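Local structure of alpha-fucosidase (Bifidobacterium bifidum, 2EAB) at residues R71-N75 with I400-T404; N75-T81 with Q133-W139; D283-K287 with S391-S395; N412-G416 with H761-Q765. The protein probably removes alpha-1,2-linked L-fucose from glycans by hydrolysis, this chain being the glycoside hydrolase family 95 catalytic part of a longer protein. All blocks are in the same frame, centred on the assembly; numbering follows the deposited sequence.

All four contacts gather where the N-terminal beta-domain meets the catalytic region. Contacts 1 and 2 share N75, have centres about 11 Å apart and are tied by Y136 OH to I400 O at 2.7 Å. The centres of contacts 2 and 3 are likewise about 11 Å apart, and both supply a ligand to one calcium ion, E77 from 75-81 and L393 from 391-395; E77 OE1 also lies 2.8 Å from Q392 N, a probable hydrogen bond. The centre of contact 4 is about 14 Å from those of contacts 1 and 2, joined to them by T404 OG1 to T413 OG1 at 2.7 Å and by Y136 N to G416 O at 3.0 Å. Contacts 3 and 4 do not touch.

Contact 1 (R71-N75 with I400-T404); sequences RVTFN and IWSVT
R71-N75 is extended, part of strand 69-76 in an antiparallel sheet of the N-terminal, galactose-mutarotase-like beta-domain; I400-T404 is an irregular loop of the catalytic region. Their contact joins these domains beside the calcium site, the I400 side chain about 4 Å from the ion. The directions CA 71 to 75 and CA 400 to 403 are 134° apart. T73 CA lies 6.7 Å from V403 CA and N75 CA 6.2 Å from W401 CA, so side chains bridge the gap. Strand alternation sends R71, T73 and N75 toward the loop, while F74 turns into the beta-domain. R71, all trans, stretches until NH2 is 3.7 Å from V403 CG2, its charge answered by D141 and D43. T73 places CG2 4.1 Å from V403 CG2 and keeps its hydroxyl for W64 and D141. N75 (chi1 m) suits its place because a carboxamide both gives and accepts: ND2 donates to S402 O at 3.2 Å, and S402 (chi1 p) returns a hydrogen bond from OG to N75 OD1 at 3.0 Å.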
loop_
_atom_site.group_PDB
_atom_site.type_symbol
_atom_site.label_atom_id
_atom_site.label_comp_id
_atom_site.label_asym_id
_atom_site.label_seq_id
_atom_site.Cartn_x
_atom_site.Cartn_y
_atom_site.Cartn_z
ATOM N N ARG A 71 14.061 -21.034 -12.744
ATOM C CA ARG A 71 13.750 -19.674 -13.149
ATOM C C ARG A 71 13.443 -18.826 -11.923
ATOM O O ARG A 71 12.660 -19.230 -11.056
ATOM C CB ARG A 71 12.548 -19.685 -14.094
ATOM C CG ARG A 71 12.168 -18.330 -14.660
ATOM C CD ARG A 71 10.972 -18.462 -15.573
ATOM N NE ARG A 71 10.514 -17.155 -16.039
ATOM C CZ ARG A 71 9.483 -16.955 -16.857
ATOM N NH1 ARG A 71 8.768 -17.975 -17.321
ATOM N NH2 ARG A 71 9.161 -15.718 -17.214
ATOM N N VAL A 72 14.083 -17.662 -11.860
ATOM C CA VAL A 72 13.733 -16.621 -10.899
ATOM C C VAL A 72 13.430 -15.358 -11.695
ATOM O O VAL A 72 14.326 -14.746 -12.273
ATOM C CB VAL A 72 14.865 -16.357 -9.881
ATOM C CG1 VAL A 72 14.453 -15.274 -8.885
ATOM C CG2 VAL A 72 15.253 -17.643 -9.160
ATOM N N THR A 73 12.157 -14.991 -11.746
ATOM C CA THR A 73 11.747 -13.777 -12.438
ATOM C C THR A 73 12.288 -12.579 -11.656
ATOM O O THR A 73 12.212 -12.556 -10.423
ATOM C CB THR A 73 10.222 -13.764 -12.617
ATOM O OG1 THR A 73 9.844 -14.882 -13.436
ATOM C CG2 THR A 73 9.742 -12.476 -13.268
ATOM N N PHE A 74 12.853 -11.608 -12.367
ATOM C CA PHE A 74 13.669 -10.570 -11.746
ATOM C C PHE A 74 13.121 -9.168 -11.969
ATOM O O PHE A 74 12.670 -8.839 -13.074
ATOM C CB PHE A 74 15.110 -10.662 -12.268
ATOM C CG PHE A 74 16.073 -9.763 -11.550
ATOM C CD1 PHE A 74 16.663 -10.164 -10.356
ATOM C CD2 PHE A 74 16.376 -8.503 -12.055
ATOM C CE1 PHE A 74 17.549 -9.328 -9.684
ATOM C CE2 PHE A 74 17.257 -7.660 -11.385
ATOM C CZ PHE A 74 17.843 -8.077 -10.194
ATOM N N ASN A 75 13.187 -8.354 -10.913
ATOM C CA ASN A 75 12.741 -6.965 -10.937
ATOM C C ASN A 75 13.723 -6.039 -10.243
ATOM O O ASN A 75 14.394 -6.425 -9.276
ATOM C CB ASN A 75 11.410 -6.815 -10.194
ATOM C CG ASN A 75 10.223 -7.279 -11.003
ATOM O OD1 ASN A 75 9.746 -6.573 -11.900
ATOM N ND2 ASN A 75 9.719 -8.448 -10.677
ATOM N N ILE A 400 6.894 -4.786 -5.991
ATOM C CA ILE A 400 7.993 -4.663 -6.946
ATOM C C ILE A 400 8.028 -5.831 -7.942
ATOM O O ILE A 400 8.944 -5.899 -8.766
ATOM C CB ILE A 400 9.402 -4.569 -6.260
ATOM C CG1 ILE A 400 9.687 -5.789 -5.369
ATOM C CG2 ILE A 400 9.576 -3.244 -5.534
ATOM C CD1 ILE A 400 11.125 -5.879 -4.899
ATOM N N TRP A 401 7.050 -6.736 -7.876
ATOM C CA TRP A 401 7.133 -8.018 -8.590
ATOM C C TRP A 401 6.255 -8.039 -9.830
ATOM O O TRP A 401 5.055 -7.820 -9.738
ATOM C CB TRP A 401 6.764 -9.179 -7.650
ATOM C CG TRP A 401 7.662 -9.240 -6.452
ATOM C CD1 TRP A 401 8.918 -9.763 -6.411
ATOM C CD2 TRP A 401 7.392 -8.735 -5.137
ATOM N NE1 TRP A 401 9.450 -9.632 -5.148
ATOM C CE2 TRP A 401 8.539 -8.993 -4.348
ATOM C CE3 TRP A 401 6.298 -8.084 -4.549
ATOM C CZ2 TRP A 401 8.616 -8.641 -2.996
ATOM C CZ3 TRP A 401 6.379 -7.731 -3.208
ATOM C CH2 TRP A 401 7.533 -8.005 -2.448
ATOM N N SER A 402 6.850 -8.323 -10.987
ATOM C CA SER A 402 6.096 -8.403 -12.238
ATOM C C SER A 402 6.816 -9.296 -13.231
ATOM O O SER A 402 8.028 -9.462 -13.152
ATOM C CB SER A 402 5.907 -7.022 -12.850
ATOM O OG SER A 402 7.145 -6.535 -13.327
ATOM N N VAL A 403 6.047 -9.841 -14.166
ATOM C CA VAL A 403 6.585 -10.657 -15.251
ATOM C C VAL A 403 6.356 -10.010 -16.621
ATOM O O VAL A 403 7.048 -10.331 -17.585
ATOM C CB VAL A 403 5.992 -12.097 -15.226
ATOM C CG1 VAL A 403 4.547 -12.116 -15.700
ATOM C CG2 VAL A 403 6.848 -13.059 -16.044
ATOM N N THR A 404 5.391 -9.102 -16.691
ATOM C CA THR A 404 5.014 -8.452 -17.942
ATOM C C THR A 404 5.841 -7.191 -18.175
ATOM O O THR A 404 6.264 -6.528 -17.221
ATOM C CB THR A 404 3.523 -8.093 -17.928
ATOM O OG1 THR A 404 3.237 -7.333 -16.749
ATOM C CG2 THR A 404 2.664 -9.355 -17.924
#

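Contact 2 (N75-T81 with Q133-W139); sequences NEETLWT and QGNYLNW. With CA (calcium ion), chain C.
This is a buried antiparallel pairing within the N-terminal beta-domain: 75-81 continues from strand 69-76 into a turn, and the mostly loop segment 133-139 leads from helix 130-133 into strand 140-145. The register runs from N75 opposite W139 to T81 opposite G134, with one beta bridge at W80 and Y136 (CA-CA 4.6 Å). L137 N donates to L79 O and T81 N to N135 O, both at 3.0 Å, while N135 N reaches T81 OG1, also bonded to D407 O, at 3.1 Å. G134 has positive phi, and any CB there would strike T81 O. Y136 (chi1 t) lays CB over the five-membered ring of W80, 4.2 Å from its centroid. Leucine fills an apolar gap, L79 CD2 lying 3.9 Å from L137 CB and 3.9 Å from W139 CE3. Water 1 bridges E76 O and L137 O. In the type I turn from E76 to L79, E77 OE1 accepts from Q392 N and E77 OE2 lies 2.7 Å from the calcium ion, which L393 O and S386 O also bind: the interdomain calcium site.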
loop_
_atom_site.group_PDB
_atom_site.type_symbol
_atom_site.label_atom_id
_atom_site.label_comp_id
_atom_site.label_asym_id
_atom_site.label_seq_id
_atom_site.Cartn_x
_atom_site.Cartn_y
_atom_site.Cartn_z
ATOM N N ASN A 75 13.187 -8.354 -10.913
ATOM C CA ASN A 75 12.741 -6.965 -10.937
ATOM C C ASN A 75 13.723 -6.039 -10.243
ATOM O O ASN A 75 14.394 -6.425 -9.276
ATOM C CB ASN A 75 11.410 -6.815 -10.194
ATOM C CG ASN A 75 10.223 -7.279 -11.003
ATOM O OD1 ASN A 75 9.746 -6.573 -11.900
ATOM N ND2 ASN A 75 9.719 -8.448 -10.677
ATOM N N GLU A 76 13.771 -4.800 -10.719
ATOM C CA GLU A 76 14.333 -3.693 -9.948
ATOM C C GLU A 76 13.328 -2.537 -9.994
ATOM O O GLU A 76 12.790 -2.205 -11.061
ATOM C CB GLU A 76 15.707 -3.272 -10.479
ATOM C CG GLU A 76 16.588 -2.547 -9.450
ATOM C CD GLU A 76 16.405 -1.037 -9.409
ATOM O OE1 GLU A 76 16.996 -0.400 -8.498
ATOM O OE2 GLU A 76 15.693 -0.489 -10.281
ATOM N N GLU A 77 13.107 -1.920 -8.835
ATOM C CA GLU A 77 11.998 -0.981 -8.615
ATOM C C GLU A 77 11.986 0.245 -9.528
ATOM O O GLU A 77 10.932 0.852 -9.715
ATOM C CB GLU A 77 11.984 -0.512 -7.155
ATOM C CG GLU A 77 13.267 0.218 -6.770
ATOM C CD GLU A 77 13.199 1.017 -5.486
ATOM O OE1 GLU A 77 14.288 1.448 -5.049
ATOM O OE2 GLU A 77 12.098 1.231 -4.931
ATOM N N THR A 78 13.145 0.628 -10.059
ATOM C CA THR A 78 13.226 1.853 -10.855
ATOM C C THR A 78 13.201 1.637 -12.364
ATOM O O THR A 78 13.378 2.598 -13.116
ATOM C CB THR A 78 14.462 2.725 -10.492
ATOM O OG1 THR A 78 15.670 2.070 -10.905
ATOM C CG2 THR A 78 14.520 3.011 -8.995
ATOM N N LEU A 79 12.969 0.402 -12.815
ATOM C CA LEU A 79 12.951 0.129 -14.253
ATOM C C LEU A 79 11.605 0.550 -14.827
ATOM O O LEU A 79 10.679 -0.248 -14.978
ATOM C CB LEU A 79 13.284 -1.333 -14.567
ATOM C CG LEU A 79 13.696 -1.557 -16.030
ATOM C CD1 LEU A 79 15.089 -0.990 -16.310
ATOM C CD2 LEU A 79 13.647 -3.022 -16.387
ATOM N N TRP A 80 11.533 1.842 -15.134
ATOM C CA TRP A 80 10.318 2.529 -15.533
ATOM C C TRP A 80 10.536 3.235 -16.868
ATOM O O TRP A 80 11.473 4.021 -17.008
ATOM C CB TRP A 80 9.990 3.589 -14.474
ATOM C CG TRP A 80 8.990 3.190 -13.436
ATOM C CD1 TRP A 80 9.216 2.576 -12.232
ATOM C CD2 TRP A 80 7.589 3.429 -13.509
ATOM N NE1 TRP A 80 8.018 2.415 -11.559
ATOM C CE2 TRP A 80 7.006 2.931 -12.326
ATOM C CE3 TRP A 80 6.766 4.031 -14.470
ATOM C CZ2 TRP A 80 5.629 3.004 -12.086
ATOM C CZ3 TRP A 80 5.408 4.105 -14.234
ATOM C CH2 TRP A 80 4.852 3.590 -13.053
ATOM N N THR A 81 9.676 2.955 -17.842
ATOM C CA THR A 81 9.624 3.770 -19.053
ATOM C C THR A 81 8.830 5.051 -18.769
ATOM O O THR A 81 8.253 5.206 -17.694
ATOM C CB THR A 81 8.988 3.015 -20.233
ATOM O OG1 THR A 81 7.681 2.576 -19.855
ATOM C CG2 THR A 81 9.836 1.817 -20.658
ATOM N N GLN A 133 3.805 8.638 -20.498
ATOM C CA GLN A 133 3.331 8.106 -19.234
ATOM C C GLN A 133 4.235 6.962 -18.792
ATOM O O GLN A 133 4.717 6.940 -17.660
ATOM C CB GLN A 133 1.896 7.621 -19.363
ATOM C CG GLN A 133 1.321 7.164 -18.032
ATOM C CD GLN A 133 -0.177 6.942 -18.060
ATOM O OE1 GLN A 133 -0.854 7.207 -19.064
ATOM N NE2 GLN A 133 -0.708 6.466 -16.940
ATOM N N GLY A 134 4.469 6.017 -19.698
ATOM C CA GLY A 134 5.284 4.858 -19.394
ATOM C C GLY A 134 4.618 3.932 -18.401
ATOM O O GLY A 134 3.414 4.007 -18.166
ATOM N N ASN A 135 5.418 3.026 -17.852
ATOM C CA ASN A 135 4.956 2.010 -16.920
ATOM C C ASN A 135 6.144 1.301 -16.292
ATOM O O ASN A 135 7.289 1.519 -16.693
ATOM C CB ASN A 135 3.962 1.027 -17.578
ATOM C CG ASN A 135 4.570 0.175 -18.703
ATOM O OD1 ASN A 135 5.677 0.410 -19.201
ATOM N ND2 ASN A 135 3.813 -0.831 -19.109
ATOM N N TYR A 136 5.860 0.488 -15.282
ATOM C CA TYR A 136 6.852 -0.357 -14.641
ATOM C C TYR A 136 7.095 -1.596 -15.490
ATOM O O TYR A 136 6.141 -2.214 -15.960
ATOM C CB TYR A 136 6.312 -0.793 -13.289
ATOM C CG TYR A 136 7.273 -1.586 -12.431
ATOM C CD1 TYR A 136 8.521 -1.077 -12.099
ATOM C CD2 TYR A 136 6.910 -2.827 -11.910
ATOM C CE1 TYR A 136 9.391 -1.784 -11.279
ATOM C CE2 TYR A 136 7.776 -3.552 -11.094
ATOM C CZ TYR A 136 9.011 -3.019 -10.781
ATOM O OH TYR A 136 9.872 -3.703 -9.955
ATOM N N LEU A 137 8.366 -1.957 -15.658
ATOM C CA LEU A 137 8.762 -3.112 -16.466
ATOM C C LEU A 137 9.267 -4.271 -15.631
ATOM O O LEU A 137 10.091 -4.073 -14.735
ATOM C CB LEU A 137 9.925 -2.741 -17.390
ATOM C CG LEU A 137 9.769 -1.667 -18.457
ATOM C CD1 LEU A 137 11.073 -1.446 -19.191
ATOM C CD2 LEU A 137 8.682 -2.013 -19.421
ATOM N N ASN A 138 8.837 -5.488 -15.967
ATOM C CA ASN A 138 9.614 -6.659 -15.583
ATOM C C ASN A 138 11.013 -6.482 -16.166
ATOM O O ASN A 138 11.155 -6.173 -17.351
ATOM C CB ASN A 138 8.993 -7.947 -16.113
ATOM C CG ASN A 138 9.955 -9.119 -16.046
ATOM O OD1 ASN A 138 10.311 -9.592 -14.960
ATOM N ND2 ASN A 138 10.409 -9.573 -17.201
ATOM N N TRP A 139 12.040 -6.668 -15.343
ATOM C CA TRP A 139 13.417 -6.537 -15.807
ATOM C C TRP A 139 13.755 -7.705 -16.735
ATOM O O TRP A 139 14.181 -7.504 -17.881
ATOM C CB TRP A 139 14.373 -6.477 -14.616
ATOM C CG TRP A 139 15.820 -6.271 -14.959
ATOM C CD1 TRP A 139 16.634 -7.118 -15.659
ATOM C CD2 TRP A 139 16.633 -5.160 -14.576
ATOM N NE1 TRP A 139 17.899 -6.591 -15.748
ATOM C CE2 TRP A 139 17.926 -5.389 -15.095
ATOM C CE3 TRP A 139 16.391 -3.983 -13.856
ATOM C CZ2 TRP A 139 18.977 -4.493 -14.906
ATOM C CZ3 TRP A 139 17.437 -3.093 -13.668
ATOM C CH2 TRP A 139 18.715 -3.352 -14.193
HETATM CA CA CA C . 10.073 -0.167 -3.880
HETATM O O HOH W 1 11.629 -4.300 -12.625
HETATM O O HOH W 2 6.670 6.672 -16.254
#

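Contact 3 (D283-K287 with S391-S395); sequences DYKQK and SQLPS. With CA (calcium ion), chain C.
Q392, Y284 and L393 account for most of this small contact, in which two loops meet across a layer of ordered water. Segment 283-287 follows strand 273-282 of the N-terminal beta-domain and 391-395 follows helix 365-386 of the catalytic region; neither has regular structure, and the nearest CA atoms, of Q286 and Q392, are 7.3 Å apart. That gap suits a long amide side chain. Q392 (chi1 m, chi2 t) leaves the backbone sideways, and its carboxamide closes on Y284 and K285, where no direct hydrogen bond forms and water makes the link instead. Water 3 lies 2.7 Å from both Y284 O and Q392 OE1 and bridges them. Water 4 bridges Y284 O (2.7 Å) and Q392 NE2 (2.9 Å), accepting from NE2, and water 5 takes a bond from Q286 N at 2.9 Å while giving one to Q392 OE1 at 2.7 Å. Both ends of the carboxamide are thereby used. The CA-to-CB bond of Y284 points toward the catalytic loop, and with chi1 t its ring lies against Q392 and L393: Q392 OE1 sits at the ring edge, 3.9 Å from Y284 CD2, and L393 CD2 packs 4.3 Å from Y284 CZ. The tyrosine hydroxyl goes on to A489 O. L393 plays two roles, its side chain apolar against Y284 and its carbonyl O bound to calcium at 2.7 Å. E77 and S386 also bind this ion, making the loop part of an interdomain calcium site.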
loop_
_atom_site.group_PDB
_atom_site.type_symbol
_atom_site.label_atom_id
_atom_site.label_comp_id
_atom_site.label_asym_id
_atom_site.label_seq_id
_atom_site.Cartn_x
_atom_site.Cartn_y
_atom_site.Cartn_z
ATOM N N ASP A 283 20.145 4.336 -13.668
ATOM C CA ASP A 283 20.484 5.719 -13.344
ATOM C C ASP A 283 19.254 6.580 -13.020
ATOM O O ASP A 283 19.322 7.805 -13.091
ATOM C CB ASP A 283 21.341 6.357 -14.456
ATOM C CG ASP A 283 20.580 6.563 -15.756
ATOM O OD1 ASP A 283 19.604 5.832 -16.016
ATOM O OD2 ASP A 283 20.983 7.457 -16.534
ATOM N N TYR A 284 18.134 5.944 -12.666
ATOM C CA TYR A 284 16.965 6.680 -12.182
ATOM C C TYR A 284 17.323 7.511 -10.953
ATOM O O TYR A 284 18.119 7.081 -10.122
ATOM C CB TYR A 284 15.826 5.720 -11.808
ATOM C CG TYR A 284 14.657 6.433 -11.168
ATOM C CD1 TYR A 284 13.696 7.058 -11.956
ATOM C CD2 TYR A 284 14.529 6.517 -9.778
ATOM C CE1 TYR A 284 12.634 7.752 -11.389
ATOM C CE2 TYR A 284 13.468 7.204 -9.194
ATOM C CZ TYR A 284 12.525 7.814 -10.003
ATOM O OH TYR A 284 11.476 8.496 -9.416
ATOM N N LYS A 285 16.726 8.692 -10.831
ATOM C CA LYS A 285 16.716 9.396 -9.551
ATOM C C LYS A 285 15.396 10.128 -9.434
ATOM O O LYS A 285 14.905 10.676 -10.417
ATOM C CB LYS A 285 17.889 10.373 -9.442
ATOM C CG LYS A 285 18.118 10.935 -8.042
ATOM C CD LYS A 285 19.379 11.792 -7.994
ATOM C CE LYS A 285 19.565 12.499 -6.653
ATOM N NZ LYS A 285 19.677 11.552 -5.512
ATOM N N GLN A 286 14.824 10.146 -8.234
ATOM C CA GLN A 286 13.605 10.910 -8.006
ATOM C C GLN A 286 14.012 12.363 -7.778
ATOM O O GLN A 286 14.163 12.821 -6.634
ATOM C CB GLN A 286 12.785 10.353 -6.841
ATOM C CG GLN A 286 11.393 10.980 -6.784
ATOM C CD GLN A 286 10.485 10.362 -5.747
ATOM O OE1 GLN A 286 10.917 9.614 -4.867
ATOM N NE2 GLN A 286 9.208 10.675 -5.844
ATOM N N LYS A 287 14.219 13.061 -8.893
ATOM C CA LYS A 287 14.771 14.407 -8.908
ATOM C C LYS A 287 14.178 15.141 -10.101
ATOM O O LYS A 287 14.528 14.863 -11.242
ATOM C CB LYS A 287 16.304 14.354 -9.021
ATOM C CG LYS A 287 16.975 15.726 -8.977
ATOM C CD LYS A 287 18.498 15.643 -8.921
ATOM C CE LYS A 287 19.144 16.060 -10.230
ATOM N NZ LYS A 287 20.565 16.479 -10.030
ATOM N N SER A 391 14.344 2.321 -0.029
ATOM C CA SER A 391 13.757 2.180 -1.362
ATOM C C SER A 391 13.676 3.539 -2.024
ATOM O O SER A 391 13.395 4.550 -1.367
ATOM C CB SER A 391 12.344 1.604 -1.287
ATOM O OG SER A 391 12.353 0.248 -0.892
ATOM N N GLN A 392 13.906 3.565 -3.328
ATOM C CA GLN A 392 13.742 4.809 -4.064
ATOM C C GLN A 392 12.282 5.134 -4.351
ATOM O O GLN A 392 11.940 6.301 -4.512
ATOM C CB GLN A 392 14.548 4.783 -5.358
ATOM C CG GLN A 392 16.042 4.673 -5.124
ATOM C CD GLN A 392 16.835 5.056 -6.341
ATOM O OE1 GLN A 392 16.945 6.232 -6.671
ATOM N NE2 GLN A 392 17.390 4.063 -7.023
ATOM N N LEU A 393 11.437 4.107 -4.416
ATOM C CA LEU A 393 10.023 4.265 -4.734
ATOM C C LEU A 393 9.175 3.441 -3.772
ATOM O O LEU A 393 9.632 2.414 -3.271
ATOM C CB LEU A 393 9.751 3.843 -6.184
ATOM C CG LEU A 393 10.345 4.781 -7.244
ATOM C CD1 LEU A 393 10.327 4.145 -8.623
ATOM C CD2 LEU A 393 9.650 6.136 -7.262
ATOM N N PRO A 394 7.930 3.882 -3.521
ATOM C CA PRO A 394 7.053 3.082 -2.680
ATOM C C PRO A 394 6.625 1.840 -3.447
ATOM O O PRO A 394 6.920 1.706 -4.652
ATOM C CB PRO A 394 5.862 4.014 -2.430
ATOM C CG PRO A 394 5.862 4.957 -3.566
ATOM C CD PRO A 394 7.275 5.105 -4.019
ATOM N N SER A 395 5.934 0.936 -2.766
ATOM C CA SER A 395 5.328 -0.197 -3.445
ATOM C C SER A 395 4.352 0.294 -4.519
ATOM O O SER A 395 3.601 1.245 -4.301
ATOM C CB SER A 395 4.606 -1.078 -2.434
ATOM O OG SER A 395 3.766 -0.288 -1.617
HETATM CA CA CA C . 10.073 -0.167 -3.880
HETATM O O HOH W 3 19.201 7.358 -7.616
HETATM O O HOH W 4 18.715 4.517 -9.590
HETATM O O HOH W 5 15.762 8.576 -6.006
#

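Contact 4 (N412-G416 with H761-Q765); sequences NTPWG and HAPFQ
W415 drives the outer edge of its indole against the face of H761, an edge-to-face pair with the centroids of the tryptophan six-membered ring and the imidazole 5.1 Å apart, planes at 70°, and W415 CH2 lying 3.8 Å from H761 ND1. A large flat side chain suits this place, since W415 CZ3 also lies 3.9 Å from P763 CD and 3.6 Å from Q765 CD. The T413-G416 turn, with left-handed angles at W415 and G416 and G416 N bonded to T413 O at 2.9 Å, points W415 CB toward 761-765. Just before it, P414 meets P763 ring to ring, CG to CG at 3.8 Å; the nearest CA atoms, P414 and P763, lie 7.9 Å apart. The other segment is bent sharply by cis peptides before both A762 and P763. It is held by H761 N to P763 O at 2.8 Å and by H761 ND1, which donates to A762 O at 2.9 Å. Both loops belong to the catalytic region: 761-765 links helices 738-751 and 767-780 and packs P763 and F764 on helix 42-50, while 412-416 leads into strand 419-420, whose H420 makes a further edge-to-face pair with W415.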
loop_
_atom_site.group_PDB
_atom_site.type_symbol
_atom_site.label_atom_id
_atom_site.label_comp_id
_atom_site.label_asym_id
_atom_site.label_seq_id
_atom_site.Cartn_x
_atom_site.Cartn_y
_atom_site.Cartn_z
ATOM N N ASN A 412 1.205 -3.799 -22.077
ATOM C CA ASN A 412 1.347 -5.218 -21.722
ATOM C C ASN A 412 1.184 -5.523 -20.234
ATOM O O ASN A 412 1.079 -6.688 -19.846
ATOM C CB ASN A 412 2.709 -5.750 -22.174
ATOM C CG ASN A 412 2.869 -5.770 -23.678
ATOM O OD1 ASN A 412 1.887 -5.804 -24.429
ATOM N ND2 ASN A 412 4.116 -5.749 -24.129
ATOM N N THR A 413 1.185 -4.476 -19.410
ATOM C CA THR A 413 1.139 -4.631 -17.959
ATOM C C THR A 413 -0.118 -3.948 -17.443
ATOM O O THR A 413 -0.348 -2.783 -17.755
ATOM C CB THR A 413 2.406 -4.042 -17.330
ATOM O OG1 THR A 413 3.527 -4.822 -17.764
ATOM C CG2 THR A 413 2.340 -4.051 -15.810
ATOM N N PRO A 414 -0.943 -4.671 -16.655
ATOM C CA PRO A 414 -2.245 -4.119 -16.269
ATOM C C PRO A 414 -2.079 -2.867 -15.423
ATOM O O PRO A 414 -1.360 -2.879 -14.411
ATOM C CB PRO A 414 -2.884 -5.251 -15.458
ATOM C CG PRO A 414 -1.738 -6.068 -14.973
ATOM C CD PRO A 414 -0.718 -6.005 -16.066
ATOM N N TRP A 415 -2.725 -1.788 -15.859
ATOM C CA TRP A 415 -2.620 -0.479 -15.204
ATOM C C TRP A 415 -1.166 -0.039 -15.032
ATOM O O TRP A 415 -0.850 0.737 -14.129
ATOM C CB TRP A 415 -3.364 -0.448 -13.859
ATOM C CG TRP A 415 -4.789 -0.893 -13.936
ATOM C CD1 TRP A 415 -5.849 -0.180 -14.409
ATOM C CD2 TRP A 415 -5.312 -2.162 -13.520
ATOM N NE1 TRP A 415 -7.003 -0.930 -14.323
ATOM C CE2 TRP A 415 -6.701 -2.149 -13.776
ATOM C CE3 TRP A 415 -4.739 -3.308 -12.955
ATOM C CZ2 TRP A 415 -7.529 -3.246 -13.489
ATOM C CZ3 TRP A 415 -5.564 -4.398 -12.672
ATOM C CH2 TRP A 415 -6.943 -4.354 -12.936
ATOM N N GLY A 416 -0.291 -0.542 -15.903
ATOM C CA GLY A 416 1.127 -0.203 -15.873
ATOM C C GLY A 416 1.888 -0.610 -14.625
ATOM O O GLY A 416 3.028 -0.198 -14.445
ATOM N N HIS A 761 -7.480 -9.340 -8.439
ATOM C CA HIS A 761 -8.567 -8.466 -8.839
ATOM C C HIS A 761 -9.647 -9.142 -9.728
ATOM O O HIS A 761 -10.814 -8.825 -9.553
ATOM C CB HIS A 761 -7.972 -7.195 -9.475
ATOM C CG HIS A 761 -8.979 -6.194 -9.946
ATOM N ND1 HIS A 761 -9.620 -6.298 -11.163
ATOM C CD2 HIS A 761 -9.412 -5.035 -9.392
ATOM C CE1 HIS A 761 -10.424 -5.262 -11.323
ATOM N NE2 HIS A 761 -10.314 -4.479 -10.266
ATOM N N ALA A 762 -9.334 -10.028 -10.686
ATOM C CA ALA A 762 -8.021 -10.379 -11.221
ATOM C C ALA A 762 -7.543 -9.269 -12.164
ATOM O O ALA A 762 -8.344 -8.433 -12.587
ATOM C CB ALA A 762 -8.136 -11.695 -11.987
ATOM N N PRO A 763 -6.242 -9.251 -12.514
ATOM C CA PRO A 763 -5.152 -10.143 -12.148
ATOM C C PRO A 763 -4.568 -9.807 -10.772
ATOM O O PRO A 763 -5.188 -9.073 -9.990
ATOM C CB PRO A 763 -4.132 -9.876 -13.253
ATOM C CG PRO A 763 -4.300 -8.422 -13.530
ATOM C CD PRO A 763 -5.786 -8.190 -13.436
ATOM N N PHE A 764 -3.391 -10.353 -10.483
ATOM C CA PHE A 764 -2.663 -10.047 -9.251
ATOM C C PHE A 764 -2.596 -8.545 -9.029
ATOM O O PHE A 764 -2.169 -7.803 -9.921
ATOM C CB PHE A 764 -1.246 -10.632 -9.332
ATOM C CG PHE A 764 -0.246 -10.014 -8.374
ATOM C CD1 PHE A 764 -0.508 -9.896 -7.011
ATOM C CD2 PHE A 764 0.990 -9.603 -8.849
ATOM C CE1 PHE A 764 0.445 -9.339 -6.147
ATOM C CE2 PHE A 764 1.947 -9.061 -7.996
ATOM C CZ PHE A 764 1.674 -8.923 -6.643
ATOM N N GLN A 765 -3.034 -8.124 -7.841
ATOM C CA GLN A 765 -2.935 -6.745 -7.368
ATOM C C GLN A 765 -2.576 -6.832 -5.895
ATOM O O GLN A 765 -3.293 -7.464 -5.116
ATOM C CB GLN A 765 -4.270 -6.016 -7.544
ATOM C CG GLN A 765 -4.621 -5.711 -8.995
ATOM C CD GLN A 765 -3.698 -4.684 -9.613
ATOM O OE1 GLN A 765 -2.781 -5.021 -10.372
ATOM N NE2 GLN A 765 -3.931 -3.427 -9.292
#